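Local structure of Bd3460 (Bdellovibrio bacteriovorus, 5CEC) at residues S155-A160 with K186-K191; G164-F169 with L190-K195; G175-I180 with Q210-A215; A99-V104 with D132-R137; V111-I116 with K143-S148. The protein is an ankyrin-repeat immunity protein that binds the predatory endopeptidase Bd3459 and probably protects Bdellovibrio from this enzyme of its own during prey invasion. All coordinates share one frame; numbering follows the deposited sequence.

Contacts 1 to 3 gather toward the C-terminal end of the ankyrin stack, whereas contact 4 sits at the middle of the chain. Contacts 1 and 2, with centres about 8 Å apart, share L190 and K191 and run on from each other along the loop 186-195. Contact 3 lies about 15 Å from contact 2, centre to centre, and touches it through L168 and I180. Contacts 4 and 5, centres about 10 Å apart, join neighbouring helical pairs in two layers, and F135 of contact 4 also packs on I157 of contact 1. The bound chain of Bd3459 reaches T176 and D179 of contact 3 and F102 and R137 of contact 4, but touches none of the segments of contacts 1, 2 and 5.

Contact 1: residues S155-A160 with K186-K191; sequences SLINKA and KGADLK
A Schellman motif ends helix 177-185, and the turn that leaves it lies against the turn that follows helix 143-152. G187, with positive phi, is the C-prime residue of this motif: its N bonds to I184 O, and A188 N bonds to L183 O. The turn so formed presents its backbone to the amide of N158, which bonds it at two points. N158 OD1 accepts from D189 N at 2.9 Å, almost straight at 172° and in the carbonyl plane on a lone pair. On the other arm of the same amide, ND2 donates to G187 O at 3.1 Å, approaching 40° out of that carbonyl's plane. The two bonds fix the rotation of the amide. A water adds a second bond to N158 OD1 at 2.8 Å and links it to D189 O at 3.1 Å.

Beside this polar grip, I157 CG1, anti to the backbone N (chi1 -174°), is laid against the turn between K186 O and A188 N, 3.5 Å from each, with A188 CB as its apolar partner at 4.2 Å. Its tip, I157 CD1, meets K186 CB at 3.9 Å, the two side chains crossing at about a right angle; K186 then bends at chi2. Further on, D189 OD1 accepts from K191 N at 3.0 Å, making an Asx turn that shapes the next step of the loop. G187-A188-D189 is the Gly-Ala-Asp that follows the outer helix of an ankyrin repeat, and N158 falls at the consensus Asn of the preceding loop, whose amide bonding to the next loop's backbone is a hallmark of ankyrin stacking.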
# COMPACT_ATOMS: atom_id res chain seq x y z
N SER B 155 -15.86 -27.72 11.38
CA SER B 155 -15.77 -28.67 10.28
C SER B 155 -15.19 -28.06 9.01
O SER B 155 -14.82 -28.79 8.10
CB SER B 155 -17.12 -29.32 9.96
OG SER B 155 -18.01 -28.40 9.38
N LEU B 156 -15.12 -26.74 8.92
CA LEU B 156 -14.59 -26.13 7.70
C LEU B 156 -13.16 -26.52 7.41
O LEU B 156 -12.71 -26.43 6.27
CB LEU B 156 -14.75 -24.63 7.74
CG LEU B 156 -16.18 -24.13 7.68
CD1 LEU B 156 -16.23 -22.65 7.92
CD2 LEU B 156 -16.84 -24.47 6.38
N ILE B 157 -12.43 -26.99 8.42
CA ILE B 157 -11.08 -27.49 8.21
C ILE B 157 -10.99 -28.49 7.08
O ILE B 157 -9.99 -28.48 6.32
CB ILE B 157 -10.47 -28.01 9.53
CG1 ILE B 157 -9.00 -28.40 9.38
CG2 ILE B 157 -11.24 -29.20 10.09
CD1 ILE B 157 -8.09 -27.28 8.99
N ASN B 158 -12.00 -29.34 6.94
CA ASN B 158 -12.01 -30.38 5.91
C ASN B 158 -13.07 -30.22 4.83
O ASN B 158 -13.31 -31.15 4.07
CB ASN B 158 -12.09 -31.77 6.54
CG ASN B 158 -10.85 -32.10 7.32
OD1 ASN B 158 -9.74 -32.01 6.78
ND2 ASN B 158 -11.02 -32.48 8.57
N LYS B 159 -13.63 -29.03 4.71
CA LYS B 159 -14.60 -28.77 3.65
C LYS B 159 -13.88 -28.56 2.34
O LYS B 159 -13.07 -27.65 2.20
CB LYS B 159 -15.52 -27.59 3.96
CG LYS B 159 -16.53 -27.34 2.86
CD LYS B 159 -17.59 -26.31 3.18
CE LYS B 159 -18.44 -25.98 1.97
NZ LYS B 159 -19.76 -25.40 2.34
N ALA B 160 -14.19 -29.39 1.36
CA ALA B 160 -13.48 -29.35 0.09
C ALA B 160 -14.10 -28.36 -0.85
O ALA B 160 -15.30 -28.09 -0.80
CB ALA B 160 -13.42 -30.73 -0.55
N LYS B 186 -5.56 -28.01 13.72
CA LYS B 186 -6.99 -27.71 13.62
C LYS B 186 -7.83 -28.84 13.11
O LYS B 186 -9.02 -28.64 12.89
CB LYS B 186 -7.19 -26.47 12.74
CG LYS B 186 -6.52 -25.22 13.28
CD LYS B 186 -6.88 -24.92 14.73
CE LYS B 186 -6.31 -23.60 15.20
NZ LYS B 186 -6.66 -23.37 16.61
N GLY B 187 -7.26 -30.02 12.93
CA GLY B 187 -8.06 -31.18 12.57
C GLY B 187 -8.03 -31.64 11.14
O GLY B 187 -8.82 -32.49 10.76
N ALA B 188 -7.05 -31.19 10.37
CA ALA B 188 -6.99 -31.62 8.97
C ALA B 188 -6.86 -33.13 8.84
O ALA B 188 -6.04 -33.76 9.49
CB ALA B 188 -5.86 -30.93 8.21
N ASP B 189 -7.66 -33.67 7.93
CA ASP B 189 -7.64 -35.09 7.57
C ASP B 189 -6.51 -35.24 6.56
O ASP B 189 -6.43 -34.44 5.65
CB ASP B 189 -9.02 -35.46 6.98
CG ASP B 189 -9.19 -36.95 6.64
OD1 ASP B 189 -8.20 -37.70 6.44
OD2 ASP B 189 -10.38 -37.36 6.52
N LEU B 190 -5.66 -36.23 6.74
CA LEU B 190 -4.49 -36.48 5.86
C LEU B 190 -4.76 -37.37 4.66
O LEU B 190 -3.97 -37.36 3.70
CB LEU B 190 -3.38 -37.14 6.69
CG LEU B 190 -2.86 -36.28 7.83
CD1 LEU B 190 -1.98 -37.09 8.78
CD2 LEU B 190 -2.13 -35.04 7.32
N LYS B 191 -5.86 -38.11 4.69
CA LYS B 191 -6.11 -39.17 3.69
C LYS B 191 -7.05 -38.75 2.55
O LYS B 191 -7.38 -39.58 1.71
CB LYS B 191 -6.67 -40.43 4.35
CG LYS B 191 -5.62 -41.15 5.21
CD LYS B 191 -6.03 -42.57 5.60
CE LYS B 191 -6.01 -43.58 4.45
NZ LYS B 191 -4.63 -44.00 4.06
O HOH W 1 -7.70 -31.76 4.92

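Contact 2: residues G164-F169 with L190-K195; sequences GETALF and LKLKNK
N194, G164 and F169 carry the packing of the loop 190-195 on the start of helix 167-174. N194 has CG in the crowded position between backbone N and carbonyl carbon (chi1 69°), which lays its amide alongside the extended chain of E165. There N194 ND2 donates to E165 OE2 at 2.9 Å, using the anti lone pair of a carboxylate only 8° from coplanar with the amide. Both groups have further partners: E165 OE1 forms a salt bridge with R173, and N194 OD1 accepts from Q198 N, so the amide is held from both ends.

G164, with positive phi and no side chain, lets the two backbones come together, its CA only 4.1 Å from N194 CA. Its carbonyl takes a CA-H...O contact, N194 CA to G164 O, of 3.4 Å. The same oxygen is bridged by a water to K193 O, at 2.8 Å from G164 O and 2.9 Å from K193 O.

The ring edge of F169 at CZ meets L192 O, 3.6 Å away. F169 CE2 approaches N194 CB at 3.9 Å, and ring and amide are 26° apart. E165 CA lies over one ring face, toward its rim, while T166 OG1 sits at the edge, in plane. T166, the N-cap, sends CG2 across to the CD1 methyl of L192. The run T166-A167-L168-F169 corresponds to the TPLH-like helix start of an ankyrin repeat, and its packing on the finger loop ahead of the next helix is characteristic of ankyrin stacking.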
# COMPACT_ATOMS: atom_id res chain seq x y z
N GLY B 164 -12.36 -30.84 -5.08
CA GLY B 164 -12.13 -31.83 -4.06
C GLY B 164 -10.96 -31.56 -3.15
O GLY B 164 -10.49 -32.49 -2.51
N GLU B 165 -10.49 -30.31 -3.11
CA GLU B 165 -9.30 -29.98 -2.32
C GLU B 165 -9.67 -29.16 -1.11
O GLU B 165 -10.55 -28.29 -1.17
CB GLU B 165 -8.31 -29.20 -3.20
CG GLU B 165 -7.73 -30.09 -4.29
CD GLU B 165 -6.56 -29.49 -5.05
OE1 GLU B 165 -6.25 -28.29 -4.87
OE2 GLU B 165 -5.97 -30.23 -5.86
N THR B 166 -8.98 -29.44 -0.00
CA THR B 166 -9.03 -28.66 1.22
C THR B 166 -7.80 -27.77 1.33
O THR B 166 -6.89 -27.79 0.47
CB THR B 166 -9.10 -29.61 2.41
OG1 THR B 166 -7.92 -30.41 2.37
CG2 THR B 166 -10.32 -30.49 2.33
N ALA B 167 -7.76 -26.98 2.39
CA ALA B 167 -6.60 -26.10 2.66
C ALA B 167 -5.29 -26.83 2.69
O ALA B 167 -4.27 -26.29 2.28
CB ALA B 167 -6.81 -25.35 3.96
N LEU B 168 -5.30 -28.08 3.17
CA LEU B 168 -4.08 -28.88 3.19
C LEU B 168 -3.44 -28.98 1.81
O LEU B 168 -2.22 -28.98 1.70
CB LEU B 168 -4.36 -30.27 3.77
CG LEU B 168 -3.11 -31.08 4.11
CD1 LEU B 168 -2.39 -30.50 5.32
CD2 LEU B 168 -3.48 -32.51 4.43
N PHE B 169 -4.26 -29.08 0.77
CA PHE B 169 -3.75 -29.17 -0.60
C PHE B 169 -3.13 -27.85 -1.05
O PHE B 169 -2.08 -27.83 -1.71
CB PHE B 169 -4.91 -29.51 -1.56
CG PHE B 169 -5.36 -30.93 -1.49
CD1 PHE B 169 -6.08 -31.43 -0.41
CD2 PHE B 169 -5.07 -31.79 -2.53
CE1 PHE B 169 -6.48 -32.74 -0.40
CE2 PHE B 169 -5.47 -33.10 -2.52
CZ PHE B 169 -6.20 -33.58 -1.45
N LEU B 190 -5.66 -36.23 6.74
CA LEU B 190 -4.49 -36.48 5.86
C LEU B 190 -4.76 -37.37 4.66
O LEU B 190 -3.97 -37.36 3.70
CB LEU B 190 -3.38 -37.14 6.69
CG LEU B 190 -2.86 -36.28 7.83
CD1 LEU B 190 -1.98 -37.09 8.78
CD2 LEU B 190 -2.13 -35.04 7.32
N LYS B 191 -5.86 -38.11 4.69
CA LYS B 191 -6.11 -39.17 3.69
C LYS B 191 -7.05 -38.75 2.55
O LYS B 191 -7.38 -39.58 1.71
CB LYS B 191 -6.67 -40.43 4.35
CG LYS B 191 -5.62 -41.15 5.21
CD LYS B 191 -6.03 -42.57 5.60
CE LYS B 191 -6.01 -43.58 4.45
NZ LYS B 191 -4.63 -44.00 4.06
N LEU B 192 -7.47 -37.50 2.52
CA LEU B 192 -8.43 -37.10 1.49
C LEU B 192 -7.78 -37.13 0.12
O LEU B 192 -6.59 -36.84 -0.03
CB LEU B 192 -8.98 -35.70 1.76
CG LEU B 192 -9.74 -35.57 3.09
CD1 LEU B 192 -10.14 -34.14 3.36
CD2 LEU B 192 -10.98 -36.44 3.05
N LYS B 193 -8.58 -37.44 -0.88
CA LYS B 193 -8.15 -37.34 -2.26
C LYS B 193 -9.04 -36.34 -3.00
O LYS B 193 -10.25 -36.28 -2.76
CB LYS B 193 -8.27 -38.71 -2.92
CG LYS B 193 -7.21 -39.69 -2.44
CD LYS B 193 -7.34 -41.04 -3.12
CE LYS B 193 -6.15 -41.91 -2.74
NZ LYS B 193 -6.22 -43.24 -3.37
N ASN B 194 -8.44 -35.56 -3.89
CA ASN B 194 -9.18 -34.65 -4.74
C ASN B 194 -9.85 -35.40 -5.88
O ASN B 194 -9.79 -36.63 -5.96
CB ASN B 194 -8.28 -33.49 -5.21
CG ASN B 194 -7.22 -33.91 -6.20
OD1 ASN B 194 -7.26 -35.01 -6.75
ND2 ASN B 194 -6.25 -33.03 -6.43
N LYS B 195 -10.52 -34.64 -6.75
CA LYS B 195 -11.29 -35.24 -7.83
C LYS B 195 -10.42 -35.88 -8.94
O LYS B 195 -10.93 -36.67 -9.75
CB LYS B 195 -12.33 -34.26 -8.38
CG LYS B 195 -13.52 -34.10 -7.44
CD LYS B 195 -14.50 -33.00 -7.81
CE LYS B 195 -15.63 -32.96 -6.78
NZ LYS B 195 -16.64 -31.88 -7.12
O HOH W 2 -11.32 -34.46 -0.78

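Contact 3: residues G175-I180 with Q210-A215; sequences GTPADI and QDTAKA
The chain leaves helix 167-174 at G175 and starts helix 177-185 directly after the N-cap T176, and this corner meets helix 210-218 with P177 CA 5.3 Å from T212 CA. T212 fills the angle with its methyl: OG1 takes the crowded position between backbone N and carbonyl carbon (chi1 58°), and the same torsion sets T212 CG2 anti to the carbonyl carbon, against G175 O at 3.2 Å. The same methyl also meets I180 CG1 at 4.2 Å, the side chains crossing at about a right angle. The proline ring lies against the neighbouring helix turn, P177 CG reaching D211 CB at 3.9 Å and P177 CB reaching A215 CB at 4.4 Å.

A capping box holds the corner in shape. T176 N donates to D179 OD2 at 3.0 Å, from above the carboxylate plane, and D179 N returns a bond to T176 OG1, also 3.0 Å. G348 of the Bd3459 chain packs on this pair. No hydrogen bond links the two segments, so their direct cohesion is van der Waals; the capping pairs bond within the corner, G175 O to N209 ND2 and T212 OG1 to A172 O.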
# COMPACT_ATOMS: atom_id res chain seq x y z
N GLY B 175 2.70 -23.51 0.48
CA GLY B 175 2.95 -23.12 1.84
C GLY B 175 4.14 -23.81 2.45
O GLY B 175 5.01 -24.35 1.74
N THR B 176 4.19 -23.74 3.77
CA THR B 176 5.33 -24.19 4.53
C THR B 176 4.99 -25.36 5.45
O THR B 176 3.82 -25.63 5.70
CB THR B 176 5.81 -23.08 5.46
OG1 THR B 176 4.78 -22.79 6.41
CG2 THR B 176 6.20 -21.81 4.70
N PRO B 177 6.03 -26.02 6.00
CA PRO B 177 5.78 -27.05 6.99
C PRO B 177 5.01 -26.52 8.21
O PRO B 177 4.13 -27.22 8.73
CB PRO B 177 7.17 -27.52 7.34
CG PRO B 177 7.90 -27.42 6.04
CD PRO B 177 7.43 -26.09 5.51
N ALA B 178 5.26 -25.28 8.59
CA ALA B 178 4.53 -24.68 9.71
C ALA B 178 3.04 -24.50 9.38
O ALA B 178 2.20 -24.67 10.25
CB ALA B 178 5.13 -23.37 10.10
N ASP B 179 2.72 -24.17 8.13
CA ASP B 179 1.33 -24.05 7.69
C ASP B 179 0.65 -25.42 7.78
O ASP B 179 -0.52 -25.51 8.19
CB ASP B 179 1.21 -23.61 6.25
CG ASP B 179 1.60 -22.18 5.97
OD1 ASP B 179 1.48 -21.30 6.86
OD2 ASP B 179 1.99 -21.96 4.79
N ILE B 180 1.36 -26.48 7.35
CA ILE B 180 0.83 -27.83 7.46
C ILE B 180 0.52 -28.16 8.93
O ILE B 180 -0.55 -28.67 9.26
CB ILE B 180 1.81 -28.87 6.84
CG1 ILE B 180 2.00 -28.67 5.34
CG2 ILE B 180 1.39 -30.30 7.17
CD1 ILE B 180 0.84 -29.02 4.46
N GLN B 210 9.52 -29.15 -2.05
CA GLN B 210 10.28 -30.17 -1.36
C GLN B 210 9.96 -30.19 0.13
O GLN B 210 9.80 -31.26 0.71
CB GLN B 210 11.80 -29.92 -1.53
CG GLN B 210 12.39 -30.33 -2.86
CD GLN B 210 12.55 -31.84 -3.05
OE1 GLN B 210 12.51 -32.31 -4.18
NE2 GLN B 210 12.79 -32.59 -1.97
N ASP B 211 9.85 -29.02 0.75
CA ASP B 211 9.69 -28.99 2.20
C ASP B 211 8.33 -29.52 2.66
O ASP B 211 8.27 -30.25 3.65
CB ASP B 211 9.91 -27.59 2.76
CG ASP B 211 11.32 -27.09 2.58
OD1 ASP B 211 12.24 -27.91 2.61
OD2 ASP B 211 11.50 -25.87 2.41
N THR B 212 7.23 -29.16 1.99
CA THR B 212 5.95 -29.71 2.37
C THR B 212 5.81 -31.18 1.98
O THR B 212 5.17 -31.94 2.71
CB THR B 212 4.76 -28.94 1.78
OG1 THR B 212 4.88 -28.96 0.37
CG2 THR B 212 4.67 -27.50 2.33
N ALA B 213 6.43 -31.60 0.87
CA ALA B 213 6.34 -33.00 0.47
C ALA B 213 7.03 -33.86 1.53
O ALA B 213 6.49 -34.88 1.97
CB ALA B 213 6.94 -33.25 -0.91
N LYS B 214 8.24 -33.45 1.93
CA LYS B 214 8.97 -34.18 2.97
C LYS B 214 8.14 -34.28 4.23
O LYS B 214 8.00 -35.35 4.82
CB LYS B 214 10.29 -33.45 3.29
CG LYS B 214 11.35 -33.62 2.24
CD LYS B 214 12.61 -32.81 2.54
CE LYS B 214 13.49 -32.68 1.28
NZ LYS B 214 14.89 -32.23 1.51
N ALA B 215 7.57 -33.14 4.64
CA ALA B 215 6.77 -33.09 5.86
C ALA B 215 5.53 -33.98 5.77
O ALA B 215 5.27 -34.76 6.68
CB ALA B 215 6.36 -31.67 6.19

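Contact 4: residues A99-V104 with D132-R137; sequences ALAFAV and DTLFMR
The guanidinium of R137 takes D132 at its edge, almost exactly in plane: R137 NH2 donates to D132 OD2 at 2.9 Å, the oxygen lying 5° out of the guanidinium plane and using its anti lone pair. The arginine chain bends at chi2 and chi3, folding back to D132, the residue before the N-cap of its own helix, to make this salt bridge, while D132 OD1 accepts from N161 ND2. Q400 of the Bd3459 chain packs on R137. The rings of F102 and F135 both leave from the sides of their helices turned away from this contact, F102 toward M68 and M72 and F135 toward helix 143-152.

T133 is the N-cap of helix 134-141, its OG1 accepting from M136 N at 3.0 Å. The run T133-L134-F135-M136, like T98-A99-L100-A101 before it, falls where an ankyrin repeat has its TPLH-like helix start, so the contact sets one such helix beside the next in the same layer.

L134 does most of the joining. With CG anti to the backbone N (chi1 -169°), it splits its two methyls over the neighbouring helix. L134 CD1 meets V104 CB at 3.6 Å and A101 CA at 3.8 Å. L134 CD2 goes to L100 CD2, 3.5 Å away, closer than ordinary van der Waals contact, with the two leucines crossing at about a right angle. V104, CG1 anti to its N (chi1 166°), extends that methyl one helical turn further, where it meets the aliphatic R137 CG at 3.8 Å.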
# COMPACT_ATOMS: atom_id res chain seq x y z
N ALA B 99 -19.60 -9.55 1.26
CA ALA B 99 -18.62 -8.61 1.79
C ALA B 99 -17.45 -9.28 2.49
O ALA B 99 -16.30 -8.86 2.32
CB ALA B 99 -19.26 -7.58 2.73
N LEU B 100 -17.73 -10.33 3.26
CA LEU B 100 -16.66 -11.03 3.96
C LEU B 100 -15.71 -11.68 2.96
O LEU B 100 -14.47 -11.65 3.16
CB LEU B 100 -17.23 -12.05 4.94
CG LEU B 100 -16.19 -12.89 5.69
CD1 LEU B 100 -15.16 -12.05 6.44
CD2 LEU B 100 -16.90 -13.84 6.65
N ALA B 101 -16.24 -12.28 1.91
CA ALA B 101 -15.37 -12.79 0.84
C ALA B 101 -14.55 -11.71 0.19
O ALA B 101 -13.36 -11.93 -0.03
CB ALA B 101 -16.17 -13.55 -0.19
N PHE B 102 -15.13 -10.56 -0.08
CA PHE B 102 -14.35 -9.42 -0.60
C PHE B 102 -13.20 -9.05 0.32
O PHE B 102 -12.09 -8.81 -0.14
CB PHE B 102 -15.22 -8.21 -0.87
CG PHE B 102 -15.90 -8.24 -2.19
CD1 PHE B 102 -15.20 -7.88 -3.31
CD2 PHE B 102 -17.24 -8.63 -2.34
CE1 PHE B 102 -15.78 -7.91 -4.56
CE2 PHE B 102 -17.83 -8.62 -3.61
CZ PHE B 102 -17.09 -8.26 -4.71
N ALA B 103 -13.47 -9.02 1.62
CA ALA B 103 -12.44 -8.62 2.58
C ALA B 103 -11.30 -9.63 2.58
O ALA B 103 -10.14 -9.26 2.46
CB ALA B 103 -13.03 -8.49 3.97
N VAL B 104 -11.62 -10.91 2.76
CA VAL B 104 -10.58 -11.94 2.82
C VAL B 104 -9.77 -11.95 1.54
O VAL B 104 -8.53 -11.95 1.57
CB VAL B 104 -11.21 -13.31 3.15
CG1 VAL B 104 -10.24 -14.44 2.89
CG2 VAL B 104 -11.66 -13.27 4.61
N ASP B 132 -12.87 -22.24 -4.02
CA ASP B 132 -12.20 -22.25 -2.72
C ASP B 132 -13.16 -21.75 -1.64
O ASP B 132 -13.93 -20.80 -1.84
CB ASP B 132 -10.98 -21.35 -2.72
CG ASP B 132 -9.75 -21.95 -3.37
OD1 ASP B 132 -9.74 -23.16 -3.68
OD2 ASP B 132 -8.78 -21.16 -3.49
N THR B 133 -13.10 -22.43 -0.50
CA THR B 133 -13.81 -21.93 0.67
C THR B 133 -13.12 -20.68 1.21
O THR B 133 -11.92 -20.48 1.01
CB THR B 133 -13.91 -22.96 1.80
OG1 THR B 133 -12.59 -23.25 2.27
CG2 THR B 133 -14.60 -24.23 1.33
N LEU B 134 -13.88 -19.86 1.90
CA LEU B 134 -13.31 -18.72 2.64
C LEU B 134 -12.17 -19.18 3.55
O LEU B 134 -11.11 -18.53 3.64
CB LEU B 134 -14.37 -18.02 3.47
CG LEU B 134 -13.97 -16.68 4.08
CD1 LEU B 134 -14.01 -15.60 3.00
CD2 LEU B 134 -14.88 -16.31 5.22
N PHE B 135 -12.40 -20.29 4.26
CA PHE B 135 -11.38 -20.83 5.15
C PHE B 135 -10.08 -21.11 4.41
O PHE B 135 -9.01 -20.76 4.90
CB PHE B 135 -11.83 -22.12 5.86
CG PHE B 135 -10.73 -22.70 6.68
CD1 PHE B 135 -10.32 -22.08 7.84
CD2 PHE B 135 -10.04 -23.82 6.23
CE1 PHE B 135 -9.22 -22.56 8.55
CE2 PHE B 135 -8.94 -24.29 6.90
CZ PHE B 135 -8.53 -23.66 8.08
N MET B 136 -10.17 -21.75 3.25
CA MET B 136 -8.97 -22.04 2.48
C MET B 136 -8.16 -20.81 2.14
O MET B 136 -6.95 -20.80 2.24
CB MET B 136 -9.32 -22.80 1.19
CG MET B 136 -9.70 -24.21 1.45
SD MET B 136 -10.39 -25.04 0.00
CE MET B 136 -8.94 -25.22 -1.03
N ARG B 137 -8.84 -19.77 1.71
CA ARG B 137 -8.19 -18.56 1.31
C ARG B 137 -7.49 -17.91 2.51
O ARG B 137 -6.34 -17.45 2.44
CB ARG B 137 -9.17 -17.61 0.61
CG ARG B 137 -8.52 -16.35 0.04
CD ARG B 137 -7.40 -16.60 -0.96
NE ARG B 137 -7.82 -17.57 -1.98
CZ ARG B 137 -8.53 -17.30 -3.08
NH1 ARG B 137 -8.83 -16.06 -3.40
NH2 ARG B 137 -8.94 -18.30 -3.85

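Contact 5: residues V111-I116 with K143-S148; sequences VAEELI and KKTAES
Helices 109-117 and 143-152 run nearly parallel here, their segment axes 10.1 Å apart at closest and 16° from each other, and E113 bridges the gap. Its CG stands anti to the carbonyl carbon, and a bend at chi2 (-66°) curls the chain so that the carboxylate faces two hydroxyls on the next helix. S148 OG donates to E113 OE1 at 2.8 Å, meeting its syn lone pair. T145 OG1 donates to E113 OE2, again at 2.8 Å, but from above the carboxylate plane, 32° out of it. On T145 and S148, three residues apart on one face of their helix, T145 OG1 and S148 OG both stand anti to the carbonyl carbon and beside the backbone N, so each hydroxyl is presented to the same acceptor group. Bonded through both oxygens, the carboxylate is fixed in rotation.

T145 keeps CG2 anti to its backbone N, which places that methyl among apolar neighbours: A112 CB at 4.1 Å and I116 CD1, also at 4.1 Å. The long branch of I116 passes on to S148 CB, 4.2 Å from I116 CD1. K144, extended throughout, passes E113 OE1 with CE at 3.9 Å, but its NZ stays 4.9 Å from that oxygen; no salt bridge forms, though the lysine may favour the ionised carboxylate.

On the inner side A112 rests on L100 and V104 of helix 99-105, while A146 on the far helix turns to F182 of helix 177-185, so the pair forms one step in the outer row of helices.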
# COMPACT_ATOMS: atom_id res chain seq x y z
N VAL B 111 -10.91 -5.97 8.42
CA VAL B 111 -12.30 -5.92 8.04
C VAL B 111 -12.93 -7.30 8.20
O VAL B 111 -14.05 -7.44 8.73
CB VAL B 111 -12.48 -5.38 6.61
CG1 VAL B 111 -13.92 -5.59 6.16
CG2 VAL B 111 -12.11 -3.91 6.52
N ALA B 112 -12.22 -8.32 7.78
CA ALA B 112 -12.75 -9.68 7.87
C ALA B 112 -13.06 -9.99 9.35
O ALA B 112 -14.14 -10.54 9.66
CB ALA B 112 -11.76 -10.71 7.33
N GLU B 113 -12.13 -9.66 10.26
CA GLU B 113 -12.38 -9.89 11.68
C GLU B 113 -13.60 -9.16 12.18
O GLU B 113 -14.38 -9.74 12.93
CB GLU B 113 -11.17 -9.55 12.54
CG GLU B 113 -10.00 -10.51 12.34
CD GLU B 113 -10.34 -11.89 12.83
OE1 GLU B 113 -10.47 -12.08 14.05
OE2 GLU B 113 -10.57 -12.76 11.97
N GLU B 114 -13.76 -7.91 11.76
CA GLU B 114 -14.91 -7.11 12.13
C GLU B 114 -16.19 -7.78 11.66
O GLU B 114 -17.16 -7.84 12.40
CB GLU B 114 -14.79 -5.70 11.54
CG GLU B 114 -15.87 -4.72 11.98
CD GLU B 114 -15.75 -4.25 13.43
OE1 GLU B 114 -14.67 -4.40 14.05
OE2 GLU B 114 -16.76 -3.73 13.93
N LEU B 115 -16.21 -8.23 10.41
CA LEU B 115 -17.41 -8.85 9.82
C LEU B 115 -17.76 -10.16 10.51
O LEU B 115 -18.94 -10.42 10.82
CB LEU B 115 -17.26 -9.03 8.31
CG LEU B 115 -17.32 -7.73 7.51
CD1 LEU B 115 -16.86 -8.01 6.09
CD2 LEU B 115 -18.70 -7.11 7.48
N ILE B 116 -16.75 -10.96 10.81
CA ILE B 116 -17.01 -12.23 11.53
C ILE B 116 -17.59 -11.97 12.95
O ILE B 116 -18.55 -12.61 13.33
CB ILE B 116 -15.71 -13.09 11.59
CG1 ILE B 116 -15.32 -13.53 10.17
CG2 ILE B 116 -15.89 -14.32 12.48
CD1 ILE B 116 -13.93 -14.11 10.06
N LYS B 143 -3.46 -16.34 9.62
CA LYS B 143 -3.76 -17.34 10.61
C LYS B 143 -4.86 -16.92 11.58
O LYS B 143 -5.70 -17.73 11.93
CB LYS B 143 -2.46 -17.70 11.38
CG LYS B 143 -2.59 -18.74 12.47
CD LYS B 143 -1.34 -18.78 13.37
CE LYS B 143 -0.38 -19.91 13.02
NZ LYS B 143 0.37 -20.32 14.24
N LYS B 144 -4.84 -15.66 12.00
CA LYS B 144 -5.83 -15.17 12.96
C LYS B 144 -7.23 -15.31 12.37
O LYS B 144 -8.13 -15.78 13.04
CB LYS B 144 -5.53 -13.72 13.32
CG LYS B 144 -6.53 -13.09 14.29
CD LYS B 144 -6.09 -11.69 14.70
CE LYS B 144 -7.11 -11.04 15.63
NZ LYS B 144 -6.71 -9.67 16.03
N THR B 145 -7.43 -14.90 11.11
CA THR B 145 -8.74 -15.00 10.50
C THR B 145 -9.11 -16.45 10.20
O THR B 145 -10.25 -16.84 10.38
CB THR B 145 -8.88 -14.08 9.28
OG1 THR B 145 -8.89 -12.72 9.74
CG2 THR B 145 -10.18 -14.32 8.53
N ALA B 146 -8.15 -17.27 9.81
CA ALA B 146 -8.43 -18.68 9.62
C ALA B 146 -8.99 -19.28 10.95
O ALA B 146 -9.94 -20.06 10.94
CB ALA B 146 -7.18 -19.42 9.16
N GLU B 147 -8.34 -18.95 12.07
CA GLU B 147 -8.79 -19.38 13.41
C GLU B 147 -10.19 -18.84 13.73
O GLU B 147 -11.02 -19.56 14.25
CB GLU B 147 -7.78 -18.99 14.49
CG GLU B 147 -6.49 -19.76 14.38
CD GLU B 147 -5.45 -19.45 15.43
OE1 GLU B 147 -5.36 -18.31 15.90
OE2 GLU B 147 -4.69 -20.39 15.75
N SER B 148 -10.45 -17.57 13.42
CA SER B 148 -11.77 -17.01 13.65
C SER B 148 -12.86 -17.73 12.88
O SER B 148 -13.97 -17.91 13.38
CB SER B 148 -11.79 -15.52 13.35
OG SER B 148 -10.94 -14.80 14.26